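Local atomic coordinates of adenylosuccinate lyase (Francisella tularensis subsp. tularensis SCHU S4, PDB entry 4EEI), a protein that probably cleaves adenylosuccinate to AMP and fumarate, and SAICAR to AICAR and fumarate, two beta-eliminations of purine biosynthesis. Residues Leu28-Leu31 against Glu32-Asp36; Ser123-Thr126 against Lys127-Glu130; Ile223-His226 against Gly227-Ser231; Phe355-His358 against Phe359-Asn363. One frame throughout, in Å; residues are numbered along the deposited sequence.

The four contacts are local, i to i+3 or i+4 pairings within single helices of a largely helical lyase, and follow one another along the chain without overlap. Contact 1 lies toward the C-terminal part of helix 16-33, contact 2 lies near the end of helix 94-131, contact 3 is inside helix 217-244 and contact 4 ends helix 352-363. Contact 3 is close to the middle of the chain, about 6 Å from its centre; contact 2 is its nearest companion, with centres 23 Å apart. Contacts 1 and 4 fall on opposite sides of the chain's centre, with centres 77 Å apart, which reflects the elongated subunit. Contacts 3 and 4 both reach the second subunit of the four-chain assembly.

Contact 1. Residues Leu28-Leu31 against Glu32-Asp36; sequences LAIL and EALED
Three successive backbone bonds join residues 28-31 to residues 32-36 in the last part of helix 16-33 and the turn after it: Glu32 N to Leu28 O (2.9 Å), Ala33 N to Ala29 O (3.1 Å) and Leu34 N to Ile30 O (2.9 Å). Within the second segment Glu35 N bonds to Glu32 O and Asp36 N to Ala33 O, three residues back.

The apolar contacts belong mainly to Ile30, whose CG1-CD1 branch is shared between two neighbours. Its CD1 lies 4.2 Å from Ala33 CB, while CG1 is 4.2 Å from CD1 of Leu34, one turn on. Leu34 CG stands beside its own backbone N (chi1 -73°), and this brings it back over the preceding turn to 3.3 Å from Ile30 O. Phe180 of a loop and Ala198 of helix 192-202 also touch Ile30.

The acidic groups look outward to other parts of the chain. Both carboxylate oxygens of Glu35 take backbone N-H groups, from Gly42 and Ala44, and Asp36 forms salt bridges with Lys41 and Lys197. The chemistry is thus divided: aliphatic carbons bury this part of the helix, while carboxylates tie the following turn to the segment around helix 43-50 and to helix 192-202.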
ATOM      1  N   LEU B  28      12.320 -21.543 -29.758  1.00 26.40           N
ATOM      2  CA  LEU B  28      13.240 -22.492 -30.377  1.00 27.77           C
ATOM      3  C   LEU B  28      13.555 -23.636 -29.429  1.00 27.56           C
ATOM      4  O   LEU B  28      13.917 -24.725 -29.863  1.00 28.68           O
ATOM      5  CB  LEU B  28      14.523 -21.787 -30.820  1.00 30.73           C
ATOM      6  CG  LEU B  28      14.312 -20.781 -31.943  1.00 31.82           C
ATOM      7  CD1 LEU B  28      15.622 -20.099 -32.310  1.00 32.98           C
ATOM      8  CD2 LEU B  28      13.705 -21.489 -33.148  1.00 31.23           C
ATOM      9  N   ALA B  29      13.419 -23.386 -28.131  1.00 28.26           N
ATOM     10  CA  ALA B  29      13.606 -24.451 -27.143  1.00 32.21           C
ATOM     11  C   ALA B  29      12.528 -25.529 -27.283  1.00 33.03           C
ATOM     12  O   ALA B  29      12.837 -26.727 -27.330  1.00 27.16           O
ATOM     13  CB  ALA B  29      13.624 -23.883 -25.732  1.00 24.67           C
ATOM     14  N   ILE B  30      11.263 -25.116 -27.346  1.00 25.58           N
ATOM     15  CA  ILE B  30      10.188 -26.089 -27.521  1.00 25.87           C
ATOM     16  C   ILE B  30      10.236 -26.697 -28.931  1.00 27.90           C
ATOM     17  O   ILE B  30       9.964 -27.885 -29.116  1.00 28.36           O
ATOM     18  CB  ILE B  30       8.793 -25.489 -27.191  1.00 32.27           C
ATOM     19  CG1 ILE B  30       7.721 -26.581 -27.222  1.00 32.45           C
ATOM     20  CG2 ILE B  30       8.432 -24.353 -28.143  1.00 29.58           C
ATOM     21  CD1 ILE B  30       7.988 -27.704 -26.239  1.00 32.59           C
ATOM     22  N   LEU B  31      10.617 -25.900 -29.923  1.00 28.97           N
ATOM     23  CA  LEU B  31      10.694 -26.412 -31.294  1.00 29.43           C
ATOM     24  C   LEU B  31      11.745 -27.512 -31.391  1.00 30.59           C
ATOM     25  O   LEU B  31      11.528 -28.531 -32.046  1.00 32.31           O
ATOM     26  CB  LEU B  31      10.998 -25.284 -32.286  1.00 30.60           C
ATOM     27  CG  LEU B  31      11.067 -25.640 -33.776  1.00 31.59           C
ATOM     28  CD1 LEU B  31       9.737 -26.161 -34.291  1.00 31.85           C
ATOM     29  CD2 LEU B  31      11.517 -24.430 -34.602  1.00 32.22           C
ATOM     30  N   GLU B  32      12.879 -27.310 -30.727  1.00 34.24           N
ATOM     31  CA  GLU B  32      13.951 -28.304 -30.729  1.00 34.39           C
ATOM     32  C   GLU B  32      13.502 -29.565 -29.992  1.00 32.63           C
ATOM     33  O   GLU B  32      13.777 -30.686 -30.424  1.00 32.86           O
ATOM     34  CB  GLU B  32      15.222 -27.726 -30.087  1.00 35.18           C
ATOM     35  CG  GLU B  32      16.374 -28.723 -29.966  1.00 39.18           C
ATOM     36  CD  GLU B  32      17.672 -28.093 -29.474  1.00 46.05           C
ATOM     37  OE1 GLU B  32      17.808 -26.849 -29.527  1.00 42.76           O
ATOM     38  OE2 GLU B  32      18.559 -28.854 -29.031  1.00 51.06           O
ATOM     39  N   ALA B  33      12.795 -29.382 -28.883  1.00 30.54           N
ATOM     40  CA  ALA B  33      12.228 -30.516 -28.157  1.00 30.08           C
ATOM     41  C   ALA B  33      11.324 -31.334 -29.077  1.00 35.26           C
ATOM     42  O   ALA B  33      11.382 -32.568 -29.103  1.00 38.04           O
ATOM     43  CB  ALA B  33      11.450 -30.024 -26.941  1.00 28.46           C
ATOM     44  N   LEU B  34      10.497 -30.635 -29.847  1.00 30.75           N
ATOM     45  CA  LEU B  34       9.522 -31.289 -30.701  1.00 31.54           C
ATOM     46  C   LEU B  34      10.167 -32.019 -31.871  1.00 33.34           C
ATOM     47  O   LEU B  34       9.494 -32.753 -32.583  1.00 34.24           O
ATOM     48  CB  LEU B  34       8.481 -30.283 -31.186  1.00 36.40           C
ATOM     49  CG  LEU B  34       7.492 -29.838 -30.107  1.00 34.90           C
ATOM     50  CD1 LEU B  34       6.533 -28.772 -30.625  1.00 33.52           C
ATOM     51  CD2 LEU B  34       6.715 -31.040 -29.577  1.00 33.78           C
ATOM     52  N   GLU B  35      11.466 -31.823 -32.060  1.00 33.95           N
ATOM     53  CA  GLU B  35      12.201 -32.559 -33.081  1.00 35.81           C
ATOM     54  C   GLU B  35      12.302 -34.042 -32.735  1.00 38.17           C
ATOM     55  O   GLU B  35      12.581 -34.872 -33.598  1.00 38.38           O
ATOM     56  CB  GLU B  35      13.594 -31.961 -33.279  1.00 43.49           C
ATOM     57  CG  GLU B  35      13.615 -30.738 -34.181  1.00 45.13           C
ATOM     58  CD  GLU B  35      15.008 -30.167 -34.363  1.00 51.70           C
ATOM     59  OE1 GLU B  35      15.990 -30.896 -34.115  1.00 52.21           O
ATOM     60  OE2 GLU B  35      15.119 -28.988 -34.756  1.00 53.29           O
ATOM     61  N   ASP B  36      12.071 -34.369 -31.467  1.00 39.42           N
ATOM     62  CA  ASP B  36      11.981 -35.760 -31.041  1.00 42.85           C
ATOM     63  C   ASP B  36      10.646 -36.375 -31.444  1.00 45.03           C
ATOM     64  O   ASP B  36      10.430 -37.575 -31.279  1.00 46.45           O
ATOM     65  CB  ASP B  36      12.171 -35.871 -29.528  1.00 45.58           C
ATOM     66  CG  ASP B  36      13.626 -35.789 -29.115  1.00 52.62           C
ATOM     67  OD1 ASP B  36      14.485 -35.570 -29.995  1.00 57.08           O
ATOM     68  OD2 ASP B  36      13.913 -35.944 -27.912  1.00 52.29           O
TER

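Contact 2. Residues Ser123-Thr126 against Lys127-Glu130; sequences SLLT and KAEE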
ATOM      1  N   SER B 123      30.991  -2.914   0.690  1.00 22.30           N
ATOM      2  CA  SER B 123      31.340  -1.532   1.018  1.00 25.87           C
ATOM      3  C   SER B 123      30.923  -1.139   2.442  1.00 21.01           C
ATOM      4  O   SER B 123      31.640  -0.387   3.120  1.00 26.73           O
ATOM      5  CB  SER B 123      30.724  -0.571  -0.004  1.00 29.68           C
ATOM      6  OG  SER B 123      31.473  -0.570  -1.203  1.00 32.50           O
ATOM      7  N   LEU B 124      29.766  -1.625   2.877  1.00 22.71           N
ATOM      8  CA  LEU B 124      29.291  -1.380   4.243  1.00 18.31           C
ATOM      9  C   LEU B 124      30.214  -2.000   5.299  1.00 19.76           C
ATOM     10  O   LEU B 124      30.516  -1.365   6.310  1.00 20.39           O
ATOM     11  CB  LEU B 124      27.864  -1.905   4.424  1.00 19.26           C
ATOM     12  CG  LEU B 124      26.788  -1.028   3.772  1.00 19.58           C
ATOM     13  CD1 LEU B 124      25.458  -1.741   3.811  1.00 20.38           C
ATOM     14  CD2 LEU B 124      26.687   0.295   4.520  1.00 19.82           C
ATOM     15  N   LEU B 125      30.660  -3.233   5.067  1.00 19.03           N
ATOM     16  CA  LEU B 125      31.600  -3.885   5.992  1.00 21.09           C
ATOM     17  C   LEU B 125      32.953  -3.174   5.995  1.00 25.51           C
ATOM     18  O   LEU B 125      33.615  -3.044   7.037  1.00 24.93           O
ATOM     19  CB  LEU B 125      31.765  -5.374   5.633  1.00 20.29           C
ATOM     20  CG  LEU B 125      32.642  -6.210   6.570  1.00 22.56           C
ATOM     21  CD1 LEU B 125      32.184  -6.044   8.003  1.00 25.11           C
ATOM     22  CD2 LEU B 125      32.629  -7.680   6.179  1.00 20.64           C
ATOM     23  N   THR B 126      33.379  -2.724   4.818  1.00 22.46           N
ATOM     24  CA  THR B 126      34.608  -1.959   4.715  1.00 23.37           C
ATOM     25  C   THR B 126      34.502  -0.708   5.568  1.00 22.40           C
ATOM     26  O   THR B 126      35.426  -0.373   6.301  1.00 25.06           O
ATOM     27  CB  THR B 126      34.928  -1.590   3.264  1.00 24.36           C
ATOM     28  OG1 THR B 126      35.316  -2.773   2.553  1.00 22.56           O
ATOM     29  CG2 THR B 126      36.068  -0.573   3.213  1.00 23.71           C
ATOM     30  N   LYS B 127      33.368  -0.025   5.481  1.00 20.07           N
ATOM     31  CA  LYS B 127      33.147   1.153   6.314  1.00 24.24           C
ATOM     32  C   LYS B 127      33.076   0.800   7.808  1.00 24.54           C
ATOM     33  O   LYS B 127      33.618   1.518   8.644  1.00 25.47           O
ATOM     34  CB  LYS B 127      31.870   1.860   5.883  1.00 21.30           C
ATOM     35  CG  LYS B 127      31.972   3.374   5.940  1.00 26.83           C
ATOM     36  CD  LYS B 127      32.958   3.930   4.901  1.00 29.60           C
ATOM     37  CE  LYS B 127      33.008   5.452   4.971  1.00 29.61           C
ATOM     38  NZ  LYS B 127      33.623   6.086   3.768  1.00 30.16           N
ATOM     39  N   ALA B 128      32.415  -0.306   8.134  1.00 22.86           N
ATOM     40  CA  ALA B 128      32.349  -0.781   9.517  1.00 23.70           C
ATOM     41  C   ALA B 128      33.723  -1.116  10.105  1.00 23.99           C
ATOM     42  O   ALA B 128      34.008  -0.768  11.256  1.00 25.92           O
ATOM     43  CB  ALA B 128      31.405  -1.976   9.635  1.00 23.64           C
ATOM     44  N   GLU B 129      34.581  -1.791   9.342  1.00 25.87           N
ATOM     45  CA  GLU B 129      35.904  -2.128   9.858  1.00 26.70           C
ATOM     46  C   GLU B 129      36.742  -0.865  10.044  1.00 27.85           C
ATOM     47  O   GLU B 129      37.507  -0.741  10.998  1.00 25.12           O
ATOM     48  CB  GLU B 129      36.633  -3.106   8.924  1.00 30.01           C
ATOM     49  CG  GLU B 129      35.928  -4.467   8.746  1.00 31.90           C
ATOM     50  CD  GLU B 129      36.152  -5.426   9.917  1.00 32.15           C
ATOM     51  OE1 GLU B 129      36.819  -5.037  10.896  1.00 32.40           O
ATOM     52  OE2 GLU B 129      35.661  -6.575   9.859  1.00 33.54           O
ATOM     53  N   GLU B 130      36.579   0.080   9.127  1.00 25.91           N
ATOM     54  CA  GLU B 130      37.363   1.312   9.132  1.00 30.03           C
ATOM     55  C   GLU B 130      37.009   2.183  10.343  1.00 28.62           C
ATOM     56  O   GLU B 130      37.860   2.887  10.881  1.00 28.09           O
ATOM     57  CB  GLU B 130      37.085   2.041   7.813  1.00 36.38           C
ATOM     58  CG  GLU B 130      37.540   3.469   7.687  1.00 46.64           C
ATOM     59  CD  GLU B 130      37.156   4.048   6.323  1.00 56.50           C
ATOM     60  OE1 GLU B 130      36.567   5.149   6.283  1.00 59.36           O
ATOM     61  OE2 GLU B 130      37.435   3.388   5.298  1.00 61.43           O
TER
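Leu125 and Glu129 lie side by side and point the same way, one turn apart, so that a methyl group rests along an acidic chain. Leu125 CD1 comes within 4.1 Å of Glu129 CG and 4.0 Å of Glu129 OE2. The glutamate bends at chi2 (-79°) after its CG has set off beside the backbone N; that same CG passes 3.2 Å from Leu125 O. Leu125 CD1 also makes a looser contact with Ala128 CB at 4.5 Å.

Beneath these side chains runs an unbroken ladder of i to i+4 bonds, from Lys127 N to Ser123 O, Ala128 N to Leu124 O, Glu129 N to Leu125 O (2.8 Å) and Glu130 N to Thr126 O (3.1 Å). This is regular alpha-helix, the last turns of the long helix 94-131, which packs against helix 151-173 through Leu124 on Phe161 and Leu125 on Leu155 and Tyr158.

The polar ends are set by partners farther out. Glu129 OE2 forms a salt bridge with Arg433, a residue of the potassium site, and Phe426 of helix 422-429 touches both Ala128 and Glu129. Lys127, bent at chi2 (67°), carries its ammonium away from Ser123-Thr126 to the backbone oxygens of Ile331 and Leu334; its ion pair with Glu130, NZ to OE1 at 4.0 Å, is long. Ser123 OG bonds to Asp332 OD1, and Thr126 OG1 turns back to the carbonyl of Asp122 in the preceding turn.

Contact 3. Residues Ile223-His226 against Gly227-Ser231; sequences ISIH and GLIAS
Ile223 enters through its backbone, its carbonyl O accepting the N-H of Gly227 at 2.9 Å with a noticeably bent bond (142° at the hydrogen). Ser224 O receives Leu228 N at 3.1 Å and also has the CG of that leucine 3.5 Å away; the serine hydroxyl bonds one turn back, to Ala220 O.

Ile225 meets Ile229 twice. The backbone bond from Ile229 N to Ile225 O measures 3.0 Å, and methyl CG2 of Ile225 lies 4.3 Å from CD1 of Ile229. That CD1 is shared: with CG1 beside its own backbone N (chi1 -68°), Ile229 leans back along the helix and also reaches His226 CD2 at 4.2 Å, obliquely to the imidazole. His226 and Ile229 run side by side in the same direction. The carbonyl of His226 takes Ala230 N at 2.9 Å. The imidazole of His226 is held by a hydrogen bond from ND1 to Asn316 OD1, with the Phe317 ring nearly perpendicular to it.

Helix 217-244 is buried here in a helical bundle: helix 304-333 meets Ile223, His226 and Ile229, helix 151-173 meets Ile225, Leu228 and Ile229, helix 94-131 meets His226 and Ile229, helix 272-293 meets Ile223 and Ala230, and the second subunit packs on Ser224, Leu228 and Ser231.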
ATOM      1  N   ILE B 223       9.386  -9.494  -5.759  1.00 16.40           N
ATOM      2  CA  ILE B 223       9.089  -8.081  -5.528  1.00 17.78           C
ATOM      3  C   ILE B 223       8.962  -7.776  -4.031  1.00 17.64           C
ATOM      4  O   ILE B 223       9.351  -6.694  -3.580  1.00 21.25           O
ATOM      5  CB  ILE B 223       7.827  -7.658  -6.314  1.00 19.41           C
ATOM      6  CG1 ILE B 223       8.051  -7.900  -7.809  1.00 16.14           C
ATOM      7  CG2 ILE B 223       7.467  -6.197  -6.052  1.00 18.56           C
ATOM      8  CD1 ILE B 223       9.183  -7.088  -8.407  1.00 17.76           C
ATOM      9  N   SER B 224       8.433  -8.728  -3.260  1.00 17.22           N
ATOM     10  CA  SER B 224       8.382  -8.590  -1.800  1.00 19.71           C
ATOM     11  C   SER B 224       9.768  -8.536  -1.174  1.00 19.30           C
ATOM     12  O   SER B 224      10.004  -7.773  -0.223  1.00 16.89           O
ATOM     13  CB  SER B 224       7.577  -9.729  -1.173  1.00 21.20           C
ATOM     14  OG  SER B 224       6.221  -9.632  -1.578  1.00 28.44           O
ATOM     15  N   ILE B 225      10.686  -9.348  -1.684  1.00 17.34           N
ATOM     16  CA  ILE B 225      12.073  -9.250  -1.226  1.00 19.75           C
ATOM     17  C   ILE B 225      12.648  -7.869  -1.571  1.00 20.25           C
ATOM     18  O   ILE B 225      13.363  -7.253  -0.774  1.00 17.09           O
ATOM     19  CB  ILE B 225      12.960 -10.342  -1.846  1.00 20.76           C
ATOM     20  CG1 ILE B 225      12.478 -11.729  -1.415  1.00 20.36           C
ATOM     21  CG2 ILE B 225      14.425 -10.148  -1.433  1.00 21.96           C
ATOM     22  CD1 ILE B 225      13.138 -12.862  -2.201  1.00 16.68           C
ATOM     23  N   HIS B 226      12.348  -7.379  -2.768  1.00 14.78           N
ATOM     24  CA  HIS B 226      12.844  -6.067  -3.175  1.00 15.44           C
ATOM     25  C   HIS B 226      12.258  -4.975  -2.268  1.00 19.25           C
ATOM     26  O   HIS B 226      12.921  -3.971  -1.986  1.00 19.28           O
ATOM     27  CB  HIS B 226      12.509  -5.811  -4.650  1.00 16.37           C
ATOM     28  CG  HIS B 226      13.428  -6.513  -5.601  1.00 18.78           C
ATOM     29  ND1 HIS B 226      13.438  -6.251  -6.953  1.00 22.05           N
ATOM     30  CD2 HIS B 226      14.380  -7.453  -5.390  1.00 19.09           C
ATOM     31  CE1 HIS B 226      14.361  -6.999  -7.537  1.00 21.61           C
ATOM     32  NE2 HIS B 226      14.953  -7.732  -6.611  1.00 20.59           N
ATOM     33  N   GLY B 227      11.028  -5.183  -1.800  1.00 18.77           N
ATOM     34  CA  GLY B 227      10.395  -4.256  -0.866  1.00 17.94           C
ATOM     35  C   GLY B 227      11.127  -4.194   0.466  1.00 20.58           C
ATOM     36  O   GLY B 227      11.256  -3.119   1.077  1.00 20.70           O
ATOM     37  N   LEU B 228      11.607  -5.347   0.923  1.00 16.95           N
ATOM     38  CA  LEU B 228      12.370  -5.421   2.172  1.00 19.11           C
ATOM     39  C   LEU B 228      13.727  -4.755   2.002  1.00 20.56           C
ATOM     40  O   LEU B 228      14.229  -4.092   2.925  1.00 20.16           O
ATOM     41  CB  LEU B 228      12.556  -6.878   2.600  1.00 15.23           C
ATOM     42  CG  LEU B 228      11.301  -7.639   3.029  1.00 20.12           C
ATOM     43  CD1 LEU B 228      11.603  -9.125   3.108  1.00 23.27           C
ATOM     44  CD2 LEU B 228      10.820  -7.154   4.388  1.00 18.97           C
ATOM     45  N   ILE B 229      14.329  -4.936   0.826  1.00 19.52           N
ATOM     46  CA  ILE B 229      15.579  -4.244   0.514  1.00 15.83           C
ATOM     47  C   ILE B 229      15.348  -2.732   0.550  1.00 18.52           C
ATOM     48  O   ILE B 229      16.192  -1.971   1.040  1.00 18.70           O
ATOM     49  CB  ILE B 229      16.125  -4.666  -0.860  1.00 14.61           C
ATOM     50  CG1 ILE B 229      16.575  -6.128  -0.815  1.00 18.06           C
ATOM     51  CG2 ILE B 229      17.312  -3.760  -1.290  1.00 17.62           C
ATOM     52  CD1 ILE B 229      16.947  -6.721  -2.174  1.00 21.88           C
ATOM     53  N   ALA B 230      14.194  -2.300   0.049  1.00 16.73           N
ATOM     54  CA  ALA B 230      13.870  -0.877   0.021  1.00 20.79           C
ATOM     55  C   ALA B 230      13.833  -0.294   1.432  1.00 20.08           C
ATOM     56  O   ALA B 230      14.283   0.829   1.661  1.00 19.14           O
ATOM     57  CB  ALA B 230      12.543  -0.634  -0.711  1.00 20.02           C
ATOM     58  N   SER B 231      13.293  -1.049   2.381  1.00 19.62           N
ATOM     59  CA  SER B 231      13.329  -0.629   3.784  1.00 18.98           C
ATOM     60  C   SER B 231      14.749  -0.540   4.335  1.00 20.34           C
ATOM     61  O   SER B 231      15.058   0.335   5.148  1.00 21.87           O
ATOM     62  CB  SER B 231      12.513  -1.582   4.653  1.00 19.22           C
ATOM     63  OG  SER B 231      11.136  -1.341   4.449  1.00 26.84           O
TER

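Contact 4. Residues Phe355-His358 against Phe359-Asn363; sequences FYLH and FLVAN
Four i to i+4 bonds bind Phe355-His358 to the last turn of helix 352-363: Phe359 N to Phe355 O (2.8 Å), Leu360 N to Tyr356 O, Val361 N to Leu357 O (3.0 Å) and Ala362 N to His358 O (2.9 Å). The first lies in the carbonyl plane, and the third is the straightest, at 166°. At the very end Asn363 turns its side chain back, and ND2 donates to Phe359 O at 3.0 Å. The same ND2 stands 3.4 Å above the Phe359 ring, over its centre, so one amide nitrogen meets both the carbonyl and the aromatic face of a single residue.

Packing follows the same one-turn spacing. CG of Phe359 is anti to the backbone N (chi1 -164°), as is that of Phe355, and the two rings approach obliquely, CZ of Phe355 4.5 Å from CD1 of Phe359. Leu357 and Val361 cross at an angle, with CD1 of the leucine 4.1 Å from CG2 of the valine; that methyl also lies 3.2 Å from Leu357 O.

Other groups carry the helix into its surroundings. Tyr356 bonds to Ser389 and stacks on Phe388, Leu360 packs between helices 368-381 and 388-400, and His358 is held by Ser354 O at ND1 and by Gly91 N of the second subunit at NE2, with Phe90 of that subunit edge-to-face. The contact therefore joins an aromatic and aliphatic interior to a polar and aromatic subunit interface, with both imidazole nitrogens engaged.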
ATOM      1  N   PHE B 355      26.167   3.495  34.975  1.00 39.31           N
ATOM      2  CA  PHE B 355      27.324   2.625  35.120  1.00 36.30           C
ATOM      3  C   PHE B 355      27.663   2.441  36.595  1.00 39.84           C
ATOM      4  O   PHE B 355      27.729   1.312  37.090  1.00 39.37           O
ATOM      5  CB  PHE B 355      28.531   3.173  34.358  1.00 37.95           C
ATOM      6  CG  PHE B 355      29.808   2.446  34.665  1.00 37.82           C
ATOM      7  CD1 PHE B 355      30.074   1.212  34.087  1.00 37.45           C
ATOM      8  CD2 PHE B 355      30.729   2.978  35.559  1.00 38.79           C
ATOM      9  CE1 PHE B 355      31.242   0.529  34.378  1.00 37.28           C
ATOM     10  CE2 PHE B 355      31.897   2.301  35.856  1.00 40.50           C
ATOM     11  CZ  PHE B 355      32.152   1.072  35.264  1.00 40.41           C
ATOM     12  N   TYR B 356      27.860   3.558  37.289  1.00 40.31           N
ATOM     13  CA  TYR B 356      28.173   3.545  38.716  1.00 42.93           C
ATOM     14  C   TYR B 356      27.064   2.937  39.565  1.00 43.94           C
ATOM     15  O   TYR B 356      27.342   2.291  40.574  1.00 45.67           O
ATOM     16  CB  TYR B 356      28.479   4.959  39.208  1.00 44.72           C
ATOM     17  CG  TYR B 356      29.769   5.501  38.655  1.00 46.33           C
ATOM     18  CD1 TYR B 356      30.959   4.804  38.814  1.00 46.93           C
ATOM     19  CD2 TYR B 356      29.796   6.695  37.954  1.00 44.39           C
ATOM     20  CE1 TYR B 356      32.142   5.291  38.304  1.00 45.65           C
ATOM     21  CE2 TYR B 356      30.971   7.188  37.439  1.00 44.54           C
ATOM     22  CZ  TYR B 356      32.141   6.485  37.616  1.00 48.46           C
ATOM     23  OH  TYR B 356      33.316   6.984  37.100  1.00 48.10           O
ATOM     24  N   LEU B 357      25.811   3.158  39.176  1.00 43.20           N
ATOM     25  CA  LEU B 357      24.701   2.573  39.921  1.00 47.91           C
ATOM     26  C   LEU B 357      24.800   1.053  39.874  1.00 46.42           C
ATOM     27  O   LEU B 357      24.747   0.386  40.909  1.00 45.79           O
ATOM     28  CB  LEU B 357      23.349   3.036  39.369  1.00 48.75           C
ATOM     29  CG  LEU B 357      22.131   2.451  40.090  1.00 52.55           C
ATOM     30  CD1 LEU B 357      22.270   2.610  41.592  1.00 56.04           C
ATOM     31  CD2 LEU B 357      20.849   3.102  39.619  1.00 55.60           C
ATOM     32  N   HIS B 358      24.954   0.522  38.664  1.00 41.69           N
ATOM     33  CA  HIS B 358      25.132  -0.909  38.467  1.00 41.40           C
ATOM     34  C   HIS B 358      26.372  -1.420  39.184  1.00 42.78           C
ATOM     35  O   HIS B 358      26.356  -2.503  39.772  1.00 44.11           O
ATOM     36  CB  HIS B 358      25.231  -1.239  36.980  1.00 39.02           C
ATOM     37  CG  HIS B 358      23.910  -1.281  36.278  1.00 44.69           C
ATOM     38  ND1 HIS B 358      23.311  -0.156  35.751  1.00 45.31           N
ATOM     39  CD2 HIS B 358      23.080  -2.314  36.004  1.00 42.79           C
ATOM     40  CE1 HIS B 358      22.168  -0.497  35.182  1.00 44.26           C
ATOM     41  NE2 HIS B 358      22.004  -1.801  35.318  1.00 41.38           N
ATOM     42  N   PHE B 359      27.453  -0.652  39.136  1.00 42.79           N
ATOM     43  CA  PHE B 359      28.662  -1.079  39.818  1.00 45.25           C
ATOM     44  C   PHE B 359      28.430  -1.270  41.316  1.00 48.94           C
ATOM     45  O   PHE B 359      28.854  -2.275  41.897  1.00 48.70           O
ATOM     46  CB  PHE B 359      29.820  -0.107  39.584  1.00 45.43           C
ATOM     47  CG  PHE B 359      31.153  -0.695  39.933  1.00 48.42           C
ATOM     48  CD1 PHE B 359      31.891  -1.376  38.975  1.00 48.41           C
ATOM     49  CD2 PHE B 359      31.644  -0.621  41.227  1.00 52.44           C
ATOM     50  CE1 PHE B 359      33.110  -1.946  39.295  1.00 51.97           C
ATOM     51  CE2 PHE B 359      32.862  -1.191  41.557  1.00 53.63           C
ATOM     52  CZ  PHE B 359      33.597  -1.855  40.589  1.00 52.65           C
ATOM     53  N   LEU B 360      27.753  -0.314  41.946  1.00 48.02           N
ATOM     54  CA  LEU B 360      27.533  -0.389  43.388  1.00 50.80           C
ATOM     55  C   LEU B 360      26.558  -1.510  43.730  1.00 54.11           C
ATOM     56  O   LEU B 360      26.753  -2.242  44.704  1.00 53.49           O
ATOM     57  CB  LEU B 360      27.022   0.945  43.935  1.00 53.35           C
ATOM     58  CG  LEU B 360      27.982   2.134  43.852  1.00 52.38           C
ATOM     59  CD1 LEU B 360      27.355   3.374  44.464  1.00 54.12           C
ATOM     60  CD2 LEU B 360      29.287   1.807  44.546  1.00 54.29           C
ATOM     61  N   VAL B 361      25.512  -1.637  42.920  1.00 49.67           N
ATOM     62  CA  VAL B 361      24.530  -2.700  43.101  1.00 50.32           C
ATOM     63  C   VAL B 361      25.219  -4.061  43.050  1.00 50.69           C
ATOM     64  O   VAL B 361      25.023  -4.901  43.928  1.00 52.84           O
ATOM     65  CB  VAL B 361      23.425  -2.624  42.025  1.00 48.48           C
ATOM     66  CG1 VAL B 361      22.588  -3.900  42.013  1.00 49.23           C
ATOM     67  CG2 VAL B 361      22.535  -1.411  42.260  1.00 49.05           C
ATOM     68  N   ALA B 362      26.052  -4.261  42.031  1.00 48.91           N
ATOM     69  CA  ALA B 362      26.729  -5.543  41.826  1.00 49.48           C
ATOM     70  C   ALA B 362      27.849  -5.835  42.829  1.00 57.90           C
ATOM     71  O   ALA B 362      28.233  -6.993  43.009  1.00 58.56           O
ATOM     72  CB  ALA B 362      27.260  -5.630  40.422  1.00 47.24           C
ATOM     73  N   ASN B 363      28.376  -4.795  43.474  1.00 58.24           N
ATOM     74  CA  ASN B 363      29.559  -4.968  44.317  1.00 60.40           C
ATOM     75  C   ASN B 363      29.403  -4.602  45.791  1.00 63.70           C
ATOM     76  O   ASN B 363      30.339  -4.765  46.570  1.00 67.44           O
ATOM     77  CB  ASN B 363      30.758  -4.231  43.712  1.00 59.41           C
ATOM     78  CG  ASN B 363      31.242  -4.871  42.429  1.00 59.81           C
ATOM     79  OD1 ASN B 363      31.819  -5.958  42.447  1.00 61.48           O
ATOM     80  ND2 ASN B 363      31.009  -4.203  41.302  1.00 58.52           N
TER